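Local coordinates for 2-keto-3-deoxygluconate kinase (Thermotoga maritima, PDB 2AFB), which probably phosphorylates 2-keto-3-deoxygluconate at the expense of ATP, as a sugar kinase of the pfkB (ribokinase-like) family, at residues A[52-56]-A[57-61]; A[78-82]-A[83-87]; A[297-300]-A[301-305]; A[330-334]-A[335-339]. All blocks are in the same frame, centred on the assembly; numbering follows the deposited sequence.

Contact 1 of 4, residues A[52-56]-A[57-61]; sequences AFLAQ and MGLDA. With NI (nickel (II) ion), chain E.
Met57, a selenomethionine, meets the ring of Phe53 one helical turn back: its CG lies 3.4 Å from Phe53 CE1. The chain of Met57 bends at chi2 (-55°) and again at chi3, which folds CE over one face of the ring, 4.3 Å from the centroid, while SE approaches obliquely in a Met-aromatic contact. Met57 N also closes the last regular turn of the helix by bonding to Phe53 O at 2.9 Å. Gly58 then leaves the helix with positive phi (100°). Its N bonds to Ala55 O at 2.9 Å from well above the carbonyl plane and only weakly to Leu54 O, whereas Leu59 N makes a straighter bond (163°) to that same Leu54 O. These bonds back into the last turn define a Schellman motif, which ends helix 46-56 and turns the chain into strand 60-67 of the large mixed sheet. Leu59 places CD1 4.1 Å from Leu54 CD2, and a water donates to both Leu59 O and Ala55 O. Asp60 points away from the helix; its OD2 binds a nickel ion at 2.1 Å, with His12 as a further ligand. Ala61 turns back, and its CB touches the CB atoms of Leu54 and Ala55.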
loop_
_atom_site.group_PDB
_atom_site.type_symbol
_atom_site.label_atom_id
_atom_site.label_comp_id
_atom_site.label_asym_id
_atom_site.label_seq_id
_atom_site.Cartn_x
_atom_site.Cartn_y
_atom_site.Cartn_z
ATOM N N ALA A 52 10.721 -6.121 25.438
ATOM C CA ALA A 52 11.118 -5.236 24.354
ATOM C C ALA A 52 11.368 -3.850 24.887
ATOM O O ALA A 52 12.272 -3.183 24.377
ATOM C CB ALA A 52 10.076 -5.210 23.213
ATOM N N PHE A 53 10.587 -3.436 25.892
ATOM C CA PHE A 53 10.802 -2.137 26.588
ATOM C C PHE A 53 12.177 -2.105 27.261
ATOM O O PHE A 53 13.037 -1.255 27.025
ATOM C CB PHE A 53 9.671 -1.846 27.606
ATOM C CG PHE A 53 9.806 -0.522 28.258
ATOM C CD1 PHE A 53 10.700 -0.346 29.303
ATOM C CD2 PHE A 53 9.138 0.580 27.763
ATOM C CE1 PHE A 53 10.925 0.880 29.851
ATOM C CE2 PHE A 53 9.353 1.813 28.321
ATOM C CZ PHE A 53 10.252 1.965 29.369
ATOM N N LEU A 54 12.407 -3.102 28.075
ATOM C CA LEU A 54 13.710 -3.197 28.752
ATOM C C LEU A 54 14.888 -3.269 27.755
ATOM O O LEU A 54 15.906 -2.679 28.003
ATOM C CB LEU A 54 13.717 -4.370 29.755
ATOM C CG LEU A 54 12.670 -4.108 30.847
ATOM C CD1 LEU A 54 12.331 -5.409 31.549
ATOM C CD2 LEU A 54 13.082 -3.032 31.803
ATOM N N ALA A 55 14.748 -3.980 26.639
ATOM C CA ALA A 55 15.798 -3.952 25.624
ATOM C C ALA A 55 15.966 -2.545 25.016
ATOM O O ALA A 55 17.081 -2.094 24.827
ATOM C CB ALA A 55 15.546 -5.001 24.540
ATOM N N GLN A 56 14.862 -1.860 24.754
ATOM C CA GLN A 56 14.889 -0.512 24.209
ATOM C C GLN A 56 15.594 0.466 25.189
ATOM O O GLN A 56 16.230 1.400 24.785
ATOM C CB GLN A 56 13.448 -0.063 23.881
ATOM C CG GLN A 56 12.867 -0.680 22.543
ATOM C CD GLN A 56 13.560 -0.078 21.300
ATOM O OE1 GLN A 56 13.439 1.120 21.021
ATOM N NE2 GLN A 56 14.305 -0.912 20.570
HETATM N N MSE A 57 15.491 0.232 26.489
HETATM C CA MSE A 57 16.235 1.002 27.456
HETATM C C MSE A 57 17.696 0.598 27.588
HETATM O O MSE A 57 18.429 1.254 28.333
HETATM C CB MSE A 57 15.654 0.818 28.861
HETATM C CG MSE A 57 14.220 1.193 29.069
HETATM SE SE MSE A 57 13.812 3.018 28.554
HETATM C CE MSE A 57 13.075 2.805 26.601
ATOM N N GLY A 58 18.134 -0.502 27.000
ATOM C CA GLY A 58 19.589 -0.795 27.014
ATOM C C GLY A 58 20.021 -1.809 28.065
ATOM O O GLY A 58 21.182 -1.837 28.427
ATOM N N LEU A 59 19.075 -2.629 28.554
ATOM C CA LEU A 59 19.368 -3.749 29.478
ATOM C C LEU A 59 19.438 -5.070 28.696
ATOM O O LEU A 59 19.212 -5.090 27.507
ATOM C CB LEU A 59 18.296 -3.880 30.569
ATOM C CG LEU A 59 17.957 -2.631 31.394
ATOM C CD1 LEU A 59 17.137 -3.039 32.592
ATOM C CD2 LEU A 59 19.173 -1.906 31.843
ATOM N N ASP A 60 19.787 -6.157 29.370
ATOM C CA ASP A 60 19.881 -7.469 28.721
ATOM C C ASP A 60 18.610 -8.221 29.009
ATOM O O ASP A 60 18.494 -8.931 29.990
ATOM C CB ASP A 60 21.076 -8.252 29.217
ATOM C CG ASP A 60 22.388 -7.634 28.789
ATOM O OD1 ASP A 60 22.429 -6.854 27.804
ATOM O OD2 ASP A 60 23.373 -7.943 29.461
ATOM N N ALA A 61 17.660 -8.039 28.132
ATOM C CA ALA A 61 16.332 -8.583 28.281
ATOM C C ALA A 61 16.246 -9.895 27.536
ATOM O O ALA A 61 16.565 -9.957 26.354
ATOM C CB ALA A 61 15.324 -7.603 27.759
HETATM NI NI NI E . 25.223 -8.090 28.427
HETATM O O HOH W 1 19.491 -3.627 24.910
HETATM O O HOH W 2 26.441 -9.784 29.842
HETATM O O HOH W 3 25.064 -8.503 26.031
#

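Contact 2 of 4, residues A[78-82]-A[83-87]; sequences GHLRK and FGVKT. With NI (nickel (II) ion), chain C.
His79 and Phe83 lie side by side and point the same way, one turn apart at the end of helix 71-82. Their planes are inclined at 57°, an oblique pairing in which Phe83 CE1 comes to 3.6 Å from His79 CE1 and Phe83 CD1 sits over the rim of one imidazole face. With CG anti to the backbone N (chi1 180°), the imidazole runs alongside the benzyl group; its ND1 binds a nickel ion at 2.1 Å, and two waters also coordinate this metal. Phe329 stacks on the His79 ring and meets Phe83 edge-to-face, so a third aromatic ring joins the pair.

Leu80 crosses Val85 at a slant, CD2 to CG1 being 4.0 Å. The backbone between these side chains forms a Schellman motif: Val85 N reaches Leu80 O at 2.9 Å, Gly84 N reaches Arg81 O at 2.8 Å, and Gly84 has a phi of 99°. Helix 71-82 thereby ends in the loop that leads to strand 90-92.

Arg81 crosses Thr87 at about a right angle. Its chain bends at chi3, and NH1 offers a weak bond to Thr87 OG1, which lies at the edge of the guanidinium, near its plane. The stronger partners of Arg81 belong to a second subunit: NH2 bonds to Lys82 O and NE to Arg81 O there. The extended Lys82 chain, which passes the ring of Phe83 obliquely, carries NZ to Phe34 O of a third subunit.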
loop_
_atom_site.group_PDB
_atom_site.type_symbol
_atom_site.label_atom_id
_atom_site.label_comp_id
_atom_site.label_asym_id
_atom_site.label_seq_id
_atom_site.Cartn_x
_atom_site.Cartn_y
_atom_site.Cartn_z
ATOM N N GLY A 78 12.646 -13.099 15.183
ATOM C CA GLY A 78 13.445 -12.090 14.543
ATOM C C GLY A 78 12.934 -10.696 14.902
ATOM O O GLY A 78 13.727 -9.801 15.035
ATOM N N HIS A 79 11.633 -10.554 15.138
ATOM C CA HIS A 79 11.044 -9.286 15.602
ATOM C C HIS A 79 11.532 -8.917 16.984
ATOM O O HIS A 79 11.893 -7.750 17.242
ATOM C CB HIS A 79 9.525 -9.407 15.561
ATOM C CG HIS A 79 8.770 -8.198 16.008
ATOM N ND1 HIS A 79 8.672 -7.046 15.261
ATOM C CD2 HIS A 79 8.001 -7.994 17.099
ATOM C CE1 HIS A 79 7.910 -6.169 15.878
ATOM N NE2 HIS A 79 7.480 -6.723 16.998
ATOM N N LEU A 80 11.593 -9.926 17.865
ATOM C CA LEU A 80 12.157 -9.729 19.191
ATOM C C LEU A 80 13.624 -9.286 19.108
ATOM O O LEU A 80 14.054 -8.348 19.784
ATOM C CB LEU A 80 12.042 -11.021 20.002
ATOM C CG LEU A 80 10.642 -11.267 20.543
ATOM C CD1 LEU A 80 10.468 -12.683 20.749
ATOM C CD2 LEU A 80 10.407 -10.447 21.818
ATOM N N ARG A 81 14.403 -9.978 18.299
ATOM C CA ARG A 81 15.821 -9.604 18.172
ATOM C C ARG A 81 16.033 -8.189 17.590
ATOM O O ARG A 81 16.936 -7.478 17.996
ATOM C CB ARG A 81 16.606 -10.627 17.338
ATOM C CG ARG A 81 16.960 -11.904 18.073
ATOM C CD ARG A 81 17.899 -12.728 17.240
ATOM N NE ARG A 81 17.295 -13.073 15.944
ATOM C CZ ARG A 81 16.592 -14.171 15.665
ATOM N NH1 ARG A 81 16.335 -15.102 16.576
ATOM N NH2 ARG A 81 16.134 -14.337 14.450
ATOM N N LYS A 82 15.221 -7.809 16.617
ATOM C CA LYS A 82 15.336 -6.515 16.017
ATOM C C LYS A 82 15.263 -5.410 17.113
ATOM O O LYS A 82 15.976 -4.426 17.065
ATOM C CB LYS A 82 14.189 -6.333 14.996
ATOM C CG LYS A 82 14.043 -4.909 14.577
ATOM C CD LYS A 82 12.851 -4.673 13.684
ATOM C CE LYS A 82 12.855 -3.217 13.175
ATOM N NZ LYS A 82 11.824 -2.921 12.130
ATOM N N PHE A 83 14.367 -5.588 18.071
ATOM C CA PHE A 83 14.218 -4.661 19.166
ATOM C C PHE A 83 15.234 -4.857 20.284
ATOM O O PHE A 83 15.183 -4.157 21.269
ATOM C CB PHE A 83 12.814 -4.723 19.739
ATOM C CG PHE A 83 11.798 -4.013 18.923
ATOM C CD1 PHE A 83 11.381 -4.532 17.706
ATOM C CD2 PHE A 83 11.221 -2.809 19.379
ATOM C CE1 PHE A 83 10.444 -3.873 16.941
ATOM C CE2 PHE A 83 10.261 -2.153 18.614
ATOM C CZ PHE A 83 9.853 -2.685 17.411
ATOM N N GLY A 84 16.144 -5.802 20.133
ATOM C CA GLY A 84 17.250 -5.971 21.082
ATOM C C GLY A 84 17.017 -7.064 22.104
ATOM O O GLY A 84 17.868 -7.268 22.966
ATOM N N VAL A 85 15.869 -7.766 22.027
ATOM C CA VAL A 85 15.558 -8.799 22.995
ATOM C C VAL A 85 16.379 -10.021 22.634
ATOM O O VAL A 85 16.503 -10.346 21.471
ATOM C CB VAL A 85 14.054 -9.150 23.010
ATOM C CG1 VAL A 85 13.775 -10.326 23.942
ATOM C CG2 VAL A 85 13.276 -7.980 23.417
ATOM N N LYS A 86 16.985 -10.654 23.625
ATOM C CA LYS A 86 17.776 -11.884 23.417
ATOM C C LYS A 86 16.862 -13.124 23.422
ATOM O O LYS A 86 15.977 -13.240 24.250
ATOM C CB LYS A 86 18.890 -11.985 24.462
ATOM C CG LYS A 86 19.605 -10.645 24.686
ATOM C CD LYS A 86 21.008 -10.802 25.184
ATOM C CE LYS A 86 21.705 -9.453 25.373
ATOM N NZ LYS A 86 21.833 -8.725 24.100
ATOM N N THR A 87 17.069 -14.028 22.468
ATOM C CA THR A 87 16.110 -15.109 22.181
ATOM C C THR A 87 16.686 -16.461 22.550
ATOM O O THR A 87 16.161 -17.506 22.166
ATOM C CB THR A 87 15.689 -15.102 20.705
ATOM O OG1 THR A 87 16.836 -14.963 19.878
ATOM C CG2 THR A 87 14.729 -13.935 20.400
HETATM NI NI NI C . 8.922 -6.753 13.178
HETATM O O HOH W 4 18.897 -9.347 20.164
HETATM O O HOH W 5 10.848 -7.618 12.422
HETATM O O HOH W 6 7.111 -7.774 12.116
#

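Contact 3 of 4, residues A[297-300]-A[301-305]; sequences ALIY and GSLMG
Helix 290-304 ends here in a Schellman motif, and the contact covers its last two turns. The helical evidence is a ladder of bonds, each spanning four residues: Gly301 N to Ala297 O at 2.8 Å, Leu303 N to Ile299 O at 2.9 Å and Met304 N to Tyr300 O at 3.0 Å. Gly305 breaks the series with positive phi, its N turning back to Ser302 O.

Leu298 O receives two donors from one residue. Ser302 N bonds to it at 3.0 Å and Ser302 OG at 2.8 Å, the two arriving from opposite faces of the carbonyl plane. The chi1 of -58° explains the second bond, since it sets OG beside the backbone N and turns the hydroxyl back toward the preceding turn. Lys311 NZ of helix 308-322 also bonds to Ser302 OG, tying the neighbouring helix to this doubly gripped carbonyl.

On another side of the helix, Ile299 and Leu303 run side by side, CG2 to CD1, and both rest on Trp141 of strand 139-145. Thus the helix end packs against the large mixed sheet of the ribokinase-like fold. Tyr300 and Met304, the latter a selenomethionine, make the remaining pair. With CG of Tyr300 anti to the backbone N (chi1 180°), the ring lies alongside the next turn, where Met304 CG covers part of one face. SE stands oblique to the ring, 4.7 Å from the centroid, in a Met-aromatic contact, while CG is offset toward the rim, 3.6 Å from Tyr300 CZ.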
loop_
_atom_site.group_PDB
_atom_site.type_symbol
_atom_site.label_atom_id
_atom_site.label_comp_id
_atom_site.label_asym_id
_atom_site.label_seq_id
_atom_site.Cartn_x
_atom_site.Cartn_y
_atom_site.Cartn_z
ATOM N N ALA A 297 8.676 0.167 32.264
ATOM C CA ALA A 297 9.275 1.380 32.819
ATOM C C ALA A 297 9.421 1.294 34.355
ATOM O O ALA A 297 10.408 1.778 34.968
ATOM C CB ALA A 297 8.447 2.585 32.402
ATOM N N LEU A 298 8.453 0.663 34.998
ATOM C CA LEU A 298 8.529 0.540 36.462
ATOM C C LEU A 298 9.682 -0.389 36.876
ATOM O O LEU A 298 10.427 -0.110 37.854
ATOM C CB LEU A 298 7.200 0.045 37.019
ATOM C CG LEU A 298 7.097 -0.019 38.541
ATOM C CD1 LEU A 298 7.317 1.329 39.175
ATOM C CD2 LEU A 298 5.737 -0.586 38.900
ATOM N N ILE A 299 9.877 -1.455 36.094
ATOM C CA ILE A 299 10.983 -2.388 36.318
ATOM C C ILE A 299 12.312 -1.657 36.096
ATOM O O ILE A 299 13.244 -1.749 36.916
ATOM C CB ILE A 299 10.900 -3.557 35.371
ATOM C CG1 ILE A 299 9.713 -4.432 35.756
ATOM C CG2 ILE A 299 12.146 -4.374 35.382
ATOM C CD1 ILE A 299 9.323 -5.413 34.656
ATOM N N TYR A 300 12.383 -0.958 34.969
ATOM C CA TYR A 300 13.557 -0.186 34.613
ATOM C C TYR A 300 13.873 0.768 35.754
ATOM O O TYR A 300 14.982 0.762 36.229
ATOM C CB TYR A 300 13.375 0.579 33.289
ATOM C CG TYR A 300 14.570 1.392 32.903
ATOM C CD1 TYR A 300 15.750 0.783 32.479
ATOM C CD2 TYR A 300 14.561 2.784 33.012
ATOM C CE1 TYR A 300 16.876 1.551 32.132
ATOM C CE2 TYR A 300 15.688 3.539 32.687
ATOM C CZ TYR A 300 16.825 2.910 32.243
ATOM O OH TYR A 300 17.924 3.671 31.919
ATOM N N GLY A 301 12.894 1.563 36.200
ATOM C CA GLY A 301 13.132 2.545 37.251
ATOM C C GLY A 301 13.623 1.935 38.563
ATOM O O GLY A 301 14.420 2.513 39.269
ATOM N N SER A 302 13.103 0.768 38.894
ATOM C CA SER A 302 13.479 0.101 40.102
ATOM C C SER A 302 14.925 -0.391 40.007
ATOM O O SER A 302 15.656 -0.233 40.959
ATOM C CB SER A 302 12.534 -1.044 40.389
ATOM O OG SER A 302 11.216 -0.541 40.477
ATOM N N LEU A 303 15.309 -0.959 38.863
ATOM C CA LEU A 303 16.698 -1.351 38.612
ATOM C C LEU A 303 17.621 -0.173 38.660
ATOM O O LEU A 303 18.744 -0.298 39.142
ATOM C CB LEU A 303 16.855 -2.055 37.290
ATOM C CG LEU A 303 16.214 -3.469 37.335
ATOM C CD1 LEU A 303 16.101 -4.105 35.981
ATOM C CD2 LEU A 303 17.029 -4.405 38.278
HETATM N N MSE A 304 17.173 0.982 38.198
HETATM C CA MSE A 304 18.091 2.139 38.200
HETATM C C MSE A 304 18.144 2.851 39.538
HETATM O O MSE A 304 18.969 3.745 39.723
HETATM C CB MSE A 304 17.674 3.161 37.118
HETATM C CG MSE A 304 17.835 2.722 35.671
HETATM SE SE MSE A 304 19.618 2.034 35.238
HETATM C CE MSE A 304 19.139 0.264 35.068
ATOM N N GLY A 305 17.252 2.525 40.464
ATOM C CA GLY A 305 17.253 3.256 41.751
ATOM C C GLY A 305 16.657 4.642 41.622
ATOM O O GLY A 305 17.143 5.605 42.268
#

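Contact 4 of 4, residues A[330-334]-A[335-339]; sequences VVLSI and EEIEK. With CA (calcium ion), chain G.
Glu336 reaches back from the first turn of helix 334-341 to Ser333, the residue just before the helix. Its CB lies 3.5 Å from Ser333 OG, and CG comes closer to the same hydroxyl, at 3.3 Å. Beyond CG the chain is extended (chi2 168°), which carries CD past the hydroxyl and delivers OE1 to the backbone of Ser333. There Ser333 N donates to Glu336 OE1 at 3.2 Å along a fairly straight line (162°), though it meets the oxygen from above the carboxylate plane. Leu332 CD2 also touches OE1, at 3.7 Å. The other oxygen, OE2, forms a salt bridge with Arg32 of a third subunit.

The return bond runs from Glu336 N to Ser333 OG, also 3.2 Å long and at 160°. Side chain to backbone in both directions is the definition of a capping box, with Ser333 as N-cap. A water lies 2.7 Å from Ser333 OG as well.

An apolar contact flanks the cap: Leu332 crosses Ile337 at about a right angle, CD1 to CG1. Ile334 and Glu338 are side-chain neighbours that run side by side, with Ile334 CG2 next to the carboxylate. Glu338 N bonds to Ile334 O, and its carboxylate grips a calcium ion with both oxygens, OE2 at 2.5 Å; His8 is a further ligand.

The two box bonds satisfy two backbone N-H groups at the helix start. Because the carboxylate of Glu336 stands at the N-terminal end of the helix and beside Arg32 of the other subunit, its negative charge is probably stabilised from both sources.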
loop_
_atom_site.group_PDB
_atom_site.type_symbol
_atom_site.label_atom_id
_atom_site.label_comp_id
_atom_site.label_asym_id
_atom_site.label_seq_id
_atom_site.Cartn_x
_atom_site.Cartn_y
_atom_site.Cartn_z
ATOM N N VAL A 330 7.214 -0.679 22.330
ATOM C CA VAL A 330 7.664 0.704 22.256
ATOM C C VAL A 330 8.863 0.797 21.311
ATOM O O VAL A 330 9.648 -0.157 21.158
ATOM C CB VAL A 330 8.127 1.296 23.629
ATOM C CG1 VAL A 330 7.010 1.273 24.641
ATOM C CG2 VAL A 330 9.393 0.588 24.182
ATOM N N VAL A 331 8.970 1.939 20.655
ATOM C CA VAL A 331 10.200 2.390 20.017
ATOM C C VAL A 331 10.460 3.708 20.727
ATOM O O VAL A 331 9.800 4.698 20.421
ATOM C CB VAL A 331 9.990 2.635 18.485
ATOM C CG1 VAL A 331 11.189 3.212 17.834
ATOM C CG2 VAL A 331 9.558 1.358 17.794
ATOM N N LEU A 332 11.339 3.696 21.731
ATOM C CA LEU A 332 11.559 4.847 22.588
ATOM C C LEU A 332 12.990 4.833 23.074
ATOM O O LEU A 332 13.580 3.754 23.238
ATOM C CB LEU A 332 10.623 4.782 23.799
ATOM C CG LEU A 332 9.185 5.261 23.589
ATOM C CD1 LEU A 332 8.413 5.175 24.915
ATOM C CD2 LEU A 332 9.134 6.639 23.012
ATOM N N SER A 333 13.548 6.032 23.246
ATOM C CA SER A 333 14.799 6.266 23.968
ATOM C C SER A 333 14.524 6.822 25.362
ATOM O O SER A 333 13.485 7.399 25.614
ATOM C CB SER A 333 15.676 7.278 23.221
ATOM O OG SER A 333 15.097 8.555 23.279
ATOM N N ILE A 334 15.496 6.684 26.253
ATOM C CA ILE A 334 15.416 7.249 27.598
ATOM C C ILE A 334 15.152 8.767 27.528
ATOM O O ILE A 334 14.272 9.308 28.218
ATOM C CB ILE A 334 16.728 6.937 28.403
ATOM C CG1 ILE A 334 16.902 5.428 28.521
ATOM C CG2 ILE A 334 16.680 7.557 29.825
ATOM C CD1 ILE A 334 18.344 5.015 28.790
ATOM N N GLU A 335 15.880 9.429 26.632
ATOM C CA GLU A 335 15.805 10.856 26.485
ATOM C C GLU A 335 14.392 11.333 26.154
ATOM O O GLU A 335 13.966 12.332 26.687
ATOM C CB GLU A 335 16.776 11.318 25.404
ATOM C CG GLU A 335 16.668 12.841 25.080
ATOM C CD GLU A 335 17.764 13.408 24.077
ATOM O OE1 GLU A 335 18.539 12.607 23.494
ATOM O OE2 GLU A 335 17.850 14.668 23.896
ATOM N N GLU A 336 13.722 10.647 25.229
ATOM C CA GLU A 336 12.368 10.986 24.779
ATOM C C GLU A 336 11.363 10.925 25.912
ATOM O O GLU A 336 10.548 11.830 26.093
ATOM C CB GLU A 336 11.924 10.042 23.626
ATOM C CG GLU A 336 12.621 10.431 22.300
ATOM C CD GLU A 336 12.480 9.384 21.121
ATOM O OE1 GLU A 336 12.067 8.218 21.367
ATOM O OE2 GLU A 336 12.827 9.752 19.950
ATOM N N ILE A 337 11.428 9.848 26.679
ATOM C CA ILE A 337 10.593 9.681 27.863
ATOM C C ILE A 337 10.873 10.771 28.905
ATOM O O ILE A 337 9.950 11.394 29.430
ATOM C CB ILE A 337 10.831 8.277 28.486
ATOM C CG1 ILE A 337 10.578 7.193 27.457
ATOM C CG2 ILE A 337 10.001 8.090 29.788
ATOM C CD1 ILE A 337 10.944 5.832 27.914
ATOM N N GLU A 338 12.143 10.991 29.240
ATOM C CA GLU A 338 12.475 12.028 30.208
ATOM C C GLU A 338 11.990 13.394 29.785
ATOM O O GLU A 338 11.553 14.171 30.623
ATOM C CB GLU A 338 13.984 12.128 30.427
ATOM C CG GLU A 338 14.539 10.998 31.261
ATOM C CD GLU A 338 16.064 11.051 31.421
ATOM O OE1 GLU A 338 16.749 11.797 30.648
ATOM O OE2 GLU A 338 16.567 10.329 32.336
ATOM N N LYS A 339 12.085 13.683 28.488
ATOM C CA LYS A 339 11.660 14.960 27.922
ATOM C C LYS A 339 10.160 15.215 28.190
ATOM O O LYS A 339 9.735 16.325 28.532
ATOM C CB LYS A 339 11.939 14.972 26.408
ATOM C CG LYS A 339 11.606 16.294 25.682
ATOM C CD LYS A 339 12.429 17.467 26.211
ATOM C CE LYS A 339 11.938 18.801 25.649
ATOM N NZ LYS A 339 12.034 18.805 24.164
HETATM CA CA CA G . 18.939 10.832 31.575
HETATM O O HOH W 7 16.323 10.494 21.858
HETATM O O HOH W 8 21.046 12.773 31.789
#

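Overall arrangement
Along the chain the four contacts come in series, and three of them are helix C-terminal ends: helix 46-56 in contact 1, helix 71-82 in contact 2 and helix 290-304 in contact 3. Contact 4 is instead the start of helix 334-341. Contact 1 touches all the others, its centre lying about 10, 11 and 12 Å from contacts 2, 3 and 4. Contacts 2 and 3 do not meet, their nearest atoms being about 12 Å apart. Contacts 1 and 3 meet the same mixed sheet, through strands 60-67 and 139-145 respectively. Contact 4 touches contacts 1, 2 and 3, so the C-terminal segment 330-339 packs against both early and late helices of the kinase fold, while contacts 2 and 4 also face neighbouring subunits.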